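Local structure of HMG box-containing protein 1 (Homo sapiens, 3QVE) at residues A[53-65]-A[125-137]. The protein represses transcription by binding the promoters of target genes, helping to regulate the cell cycle and Wnt signalling; this chain is its AXH domain. Numbering follows the deposited sequence.
With SO4 (sulfate ion), chain D; EDO (1,2-ethanediol), chain G.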
loop_
_atom_site.group_PDB
_atom_site.type_symbol
_atom_site.label_atom_id
_atom_site.label_comp_id
_atom_site.label_asym_id
_atom_site.label_seq_id
_atom_site.Cartn_x
_atom_site.Cartn_y
_atom_site.Cartn_z
ATOM N N GLY A 53 8.025 -9.888 -7.333
ATOM C CA GLY A 53 7.612 -9.091 -8.471
ATOM C C GLY A 53 6.142 -8.691 -8.404
ATOM O O GLY A 53 5.673 -7.993 -9.304
ATOM N N TYR A 54 5.413 -9.106 -7.363
ATOM C CA TYR A 54 4.004 -8.745 -7.257
ATOM C C TYR A 54 3.854 -7.229 -7.220
ATOM O O TYR A 54 4.458 -6.560 -6.405
ATOM C CB TYR A 54 3.351 -9.328 -6.023
ATOM C CG TYR A 54 1.858 -9.045 -5.959
ATOM C CD1 TYR A 54 0.916 -9.975 -6.439
ATOM C CD2 TYR A 54 1.387 -7.866 -5.388
ATOM C CE1 TYR A 54 -0.457 -9.696 -6.351
ATOM C CE2 TYR A 54 0.031 -7.567 -5.305
ATOM C CZ TYR A 54 -0.887 -8.492 -5.790
ATOM O OH TYR A 54 -2.218 -8.158 -5.723
ATOM N N GLY A 55 3.047 -6.706 -8.134
ATOM C CA GLY A 55 2.762 -5.295 -8.200
ATOM C C GLY A 55 3.895 -4.415 -8.683
ATOM O O GLY A 55 3.914 -3.219 -8.376
ATOM N N SER A 56 4.841 -4.987 -9.411
ATOM C CA SER A 56 6.025 -4.244 -9.840
ATOM C C SER A 56 5.714 -3.083 -10.824
ATOM O O SER A 56 6.509 -2.197 -10.991
ATOM C CB SER A 56 7.036 -5.205 -10.505
ATOM O OG SER A 56 6.431 -5.819 -11.617
ATOM N N ASP A 57 4.589 -3.146 -11.512
ATOM C CA ASP A 57 4.126 -2.067 -12.347
ATOM C C ASP A 57 3.208 -1.092 -11.601
ATOM O O ASP A 57 2.615 -0.239 -12.225
ATOM C CB ASP A 57 3.331 -2.610 -13.541
ATOM C CG ASP A 57 4.177 -3.411 -14.490
ATOM O OD1 ASP A 57 5.191 -2.858 -14.944
ATOM O OD2 ASP A 57 3.819 -4.571 -14.787
ATOM N N GLY A 58 3.054 -1.242 -10.293
ATOM C CA GLY A 58 2.113 -0.425 -9.552
ATOM C C GLY A 58 0.879 -1.179 -9.137
ATOM O O GLY A 58 0.556 -2.248 -9.681
ATOM N N LEU A 59 0.196 -0.610 -8.144
ATOM C CA LEU A 59 -1.040 -1.182 -7.600
ATOM C C LEU A 59 -2.169 -0.156 -7.782
ATOM O O LEU A 59 -2.102 0.944 -7.246
ATOM C CB LEU A 59 -0.845 -1.506 -6.117
ATOM C CG LEU A 59 0.086 -2.708 -5.840
ATOM C CD1 LEU A 59 0.386 -2.781 -4.350
ATOM C CD2 LEU A 59 -0.517 -4.002 -6.345
ATOM N N LYS A 60 -3.152 -0.508 -8.600
ATOM C CA LYS A 60 -4.257 0.369 -8.869
ATOM C C LYS A 60 -5.308 0.234 -7.770
ATOM O O LYS A 60 -5.812 -0.841 -7.522
ATOM C CB LYS A 60 -4.852 0.038 -10.221
ATOM C CG LYS A 60 -5.973 0.977 -10.690
ATOM C CD LYS A 60 -6.461 0.480 -12.075
ATOM C CE LYS A 60 -7.572 1.317 -12.626
ATOM N NZ LYS A 60 -7.964 0.885 -13.993
ATOM N N LEU A 61 -5.630 1.330 -7.106
ATOM C CA LEU A 61 -6.658 1.302 -6.056
ATOM C C LEU A 61 -8.014 1.134 -6.669
ATOM O O LEU A 61 -8.380 1.896 -7.571
ATOM C CB LEU A 61 -6.630 2.618 -5.271
ATOM C CG LEU A 61 -7.647 2.798 -4.144
ATOM C CD1 LEU A 61 -7.306 1.813 -3.035
ATOM C CD2 LEU A 61 -7.623 4.251 -3.657
ATOM N N LEU A 62 -8.759 0.152 -6.189
ATOM C CA LEU A 62 -10.085 -0.131 -6.674
ATOM C C LEU A 62 -11.167 0.276 -5.671
ATOM O O LEU A 62 -12.304 0.561 -6.062
ATOM C CB LEU A 62 -10.252 -1.641 -6.953
ATOM C CG LEU A 62 -9.419 -2.299 -8.058
ATOM C CD1 LEU A 62 -9.905 -3.759 -8.285
ATOM C CD2 LEU A 62 -9.426 -1.491 -9.364
ATOM N N SER A 63 -10.856 0.208 -4.395
ATOM C CA SER A 63 -11.854 0.421 -3.356
ATOM C C SER A 63 -11.237 0.763 -2.034
ATOM O O SER A 63 -10.065 0.411 -1.770
ATOM C CB SER A 63 -12.779 -0.786 -3.205
ATOM O OG SER A 63 -12.139 -1.847 -2.551
ATOM N N HIS A 64 -11.998 1.480 -1.190
ATOM C CA HIS A 64 -11.497 1.861 0.134
ATOM C C HIS A 64 -12.618 2.012 1.126
ATOM O O HIS A 64 -13.728 2.337 0.759
ATOM C CB HIS A 64 -10.699 3.180 0.060
ATOM C CG HIS A 64 -11.483 4.345 -0.504
ATOM N ND1 HIS A 64 -12.294 5.152 0.274
ATOM C CD2 HIS A 64 -11.568 4.835 -1.766
ATOM C CE1 HIS A 64 -12.870 6.066 -0.502
ATOM N NE2 HIS A 64 -12.441 5.894 -1.742
ATOM N N GLU A 65 -12.300 1.807 2.391
ATOM C CA GLU A 65 -13.227 2.046 3.468
ATOM C C GLU A 65 -12.369 2.244 4.716
ATOM O O GLU A 65 -11.167 2.027 4.701
ATOM C CB GLU A 65 -14.134 0.819 3.684
ATOM C CG GLU A 65 -13.365 -0.438 4.075
ATOM C CD GLU A 65 -14.242 -1.708 4.099
ATOM O OE1 GLU A 65 -15.359 -1.657 3.635
ATOM O OE2 GLU A 65 -13.805 -2.760 4.602
ATOM N N VAL A 125 -5.778 10.931 -2.401
ATOM C CA VAL A 125 -5.816 9.680 -3.163
ATOM C C VAL A 125 -7.222 9.458 -3.668
ATOM O O VAL A 125 -8.180 9.765 -2.956
ATOM C CB VAL A 125 -5.468 8.447 -2.288
ATOM C CG1 VAL A 125 -5.657 7.125 -3.079
ATOM C CG2 VAL A 125 -4.045 8.528 -1.740
ATOM N N HIS A 126 -7.367 8.923 -4.876
ATOM C CA HIS A 126 -8.699 8.464 -5.362
ATOM C C HIS A 126 -8.621 7.108 -6.045
ATOM O O HIS A 126 -7.563 6.727 -6.592
ATOM C CB HIS A 126 -9.275 9.422 -6.410
ATOM C CG HIS A 126 -9.490 10.804 -5.890
ATOM N ND1 HIS A 126 -10.505 11.120 -5.011
ATOM C CD2 HIS A 126 -8.770 11.935 -6.063
ATOM C CE1 HIS A 126 -10.418 12.399 -4.690
ATOM N NE2 HIS A 126 -9.378 12.918 -5.320
ATOM N N ILE A 127 -9.770 6.437 -6.087
ATOM C CA ILE A 127 -9.933 5.207 -6.864
ATOM C C ILE A 127 -9.422 5.448 -8.302
ATOM O O ILE A 127 -9.658 6.501 -8.921
ATOM C CB ILE A 127 -11.386 4.727 -6.844
ATOM C CG1 ILE A 127 -11.773 4.290 -5.412
ATOM C CG2 ILE A 127 -11.584 3.576 -7.879
ATOM C CD1 ILE A 127 -13.284 4.053 -5.168
ATOM N N GLY A 128 -8.665 4.493 -8.801
ATOM C CA GLY A 128 -8.014 4.633 -10.088
ATOM C C GLY A 128 -6.543 4.955 -9.975
ATOM O O GLY A 128 -5.801 4.685 -10.899
ATOM N N ASP A 129 -6.114 5.578 -8.871
ATOM C CA ASP A 129 -4.703 5.907 -8.703
ATOM C C ASP A 129 -3.825 4.650 -8.716
ATOM O O ASP A 129 -4.130 3.647 -8.069
ATOM C CB ASP A 129 -4.483 6.710 -7.404
ATOM C CG ASP A 129 -5.036 8.169 -7.496
ATOM O OD1 ASP A 129 -5.468 8.602 -8.583
ATOM O OD2 ASP A 129 -5.034 8.877 -6.476
ATOM N N VAL A 130 -2.717 4.733 -9.444
ATOM C CA VAL A 130 -1.759 3.653 -9.494
ATOM C C VAL A 130 -0.637 3.995 -8.534
ATOM O O VAL A 130 0.137 4.959 -8.732
ATOM C CB VAL A 130 -1.257 3.406 -10.927
ATOM C CG1 VAL A 130 -0.093 2.367 -10.922
ATOM C CG2 VAL A 130 -2.435 2.988 -11.846
ATOM N N CYS A 131 -0.553 3.191 -7.484
ATOM C CA CYS A 131 0.376 3.413 -6.401
ATOM C C CYS A 131 1.679 2.637 -6.705
ATOM O O CYS A 131 1.682 1.404 -6.810
ATOM C CB CYS A 131 -0.272 2.962 -5.107
ATOM S SG CYS A 131 -1.745 3.939 -4.739
ATOM N N LEU A 132 2.793 3.364 -6.797
ATOM C CA LEU A 132 4.047 2.797 -7.247
ATOM C C LEU A 132 4.908 2.355 -6.065
ATOM O O LEU A 132 4.867 2.971 -5.012
ATOM C CB LEU A 132 4.829 3.819 -8.073
ATOM C CG LEU A 132 4.175 4.371 -9.327
ATOM C CD1 LEU A 132 5.140 5.405 -10.022
ATOM C CD2 LEU A 132 3.789 3.220 -10.270
ATOM N N PRO A 133 5.665 1.261 -6.248
ATOM C CA PRO A 133 6.666 0.844 -5.305
ATOM C C PRO A 133 7.946 1.657 -5.423
ATOM O O PRO A 133 8.217 2.183 -6.475
ATOM C CB PRO A 133 6.935 -0.596 -5.725
ATOM C CG PRO A 133 6.738 -0.625 -7.182
ATOM C CD PRO A 133 5.601 0.354 -7.419
ATOM N N PRO A 134 8.746 1.733 -4.356
ATOM C CA PRO A 134 10.018 2.438 -4.436
ATOM C C PRO A 134 10.886 1.817 -5.519
ATOM O O PRO A 134 10.794 0.619 -5.750
ATOM C CB PRO A 134 10.645 2.232 -3.049
ATOM C CG PRO A 134 9.764 1.291 -2.289
ATOM C CD PRO A 134 8.454 1.223 -3.005
ATOM N N GLY A 135 11.669 2.633 -6.222
ATOM C CA GLY A 135 12.490 2.107 -7.336
ATOM C C GLY A 135 11.743 1.758 -8.636
ATOM O O GLY A 135 12.316 1.163 -9.547
ATOM N N HIS A 136 10.453 2.084 -8.726
ATOM C CA HIS A 136 9.766 1.993 -9.992
ATOM C C HIS A 136 10.379 3.115 -10.865
ATOM O O HIS A 136 10.688 4.181 -10.363
ATOM C CB HIS A 136 8.279 2.250 -9.799
ATOM C CG HIS A 136 7.465 2.047 -11.023
ATOM N ND1 HIS A 136 7.272 3.038 -11.966
ATOM C CD2 HIS A 136 6.791 0.963 -11.470
ATOM C CE1 HIS A 136 6.534 2.554 -12.953
ATOM N NE2 HIS A 136 6.201 1.308 -12.662
ATOM N N PRO A 137 10.505 2.914 -12.171
ATOM C CA PRO A 137 11.102 4.013 -12.958
ATOM C C PRO A 137 10.368 5.367 -12.878
ATOM O O PRO A 137 10.989 6.391 -13.032
ATOM C CB PRO A 137 11.068 3.488 -14.400
ATOM C CG PRO A 137 10.721 2.061 -14.334
ATOM C CD PRO A 137 10.144 1.748 -12.989
HETATM S S SO4 D . -12.894 8.278 -4.677
HETATM O O1 SO4 D . -13.906 7.695 -3.824
HETATM O O2 SO4 D . -13.143 8.100 -6.090
HETATM O O3 SO4 D . -12.575 9.646 -4.305
HETATM O O4 SO4 D . -11.685 7.546 -4.417
HETATM C C1 EDO G . -11.807 -2.256 0.445
HETATM O O1 EDO G . -13.054 -2.657 -0.160
HETATM C C2 EDO G . -11.255 -3.530 1.082
HETATM O O2 EDO G . -12.224 -4.226 1.918
HETATM O O HOH W 1 5.075 -0.291 -14.672
#
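In one of its two modelled conformers, Val125 sets CG1 against CD2 of Leu61; Phe109 touches both. With CG anti to the backbone N (chi1 179°), Leu61 turns CD2 toward His126 O and Val125. At His126 the chain enters a type II turn whose closing residue, Asp129, takes the His126 N-H on OD2 from above the carboxylate plane; Lys104 gives that carboxylate a salt bridge. A sulfate, probably from the crystallisation liquor, accepts hydrogen bonds from His126 ND1 on O3 (2.6 Å), Ile127 N on O4, and His64 NE2 on O1 and, more bent, O4. Ile127 lays CG2 against the carbonyl oxygens of Leu61 and Leu62, while its CG1 meets CD2 of His64 at 3.7 Å, near the ring plane. Backbone pairing follows: Gly128 N donates to Leu61 O (2.9 Å), and Asp129 O receives Leu61 N nearly along the C=O axis. Val130 faces Lys60 as a non-hydrogen-bonded pair and reaches Gly58 CA with CG1. Cys131 and Leu59 exchange both bonds of an antiparallel pair, with Cys131 N to Leu59 O at 2.7 Å. Pro133 rests CG beside Gly55 O (4.0 Å) and Ser56 O; an alanine here would probably open a gap beside the 55–58 turn. His136, with Leu132 CD2 over one ring face, brings CD2 edge-on to Ser56 O (3.2 Å), and a water links its NE2 to Asp57 OD1; ND1 is hydrogen-bonded to the backbone N of Asp138. Joined to the AXH sheet through main-chain groups, edge strand 130-131 probably depends little on side-chain identity for its pairing, unlike Gly58, where a CB would clash with Val130 CG1.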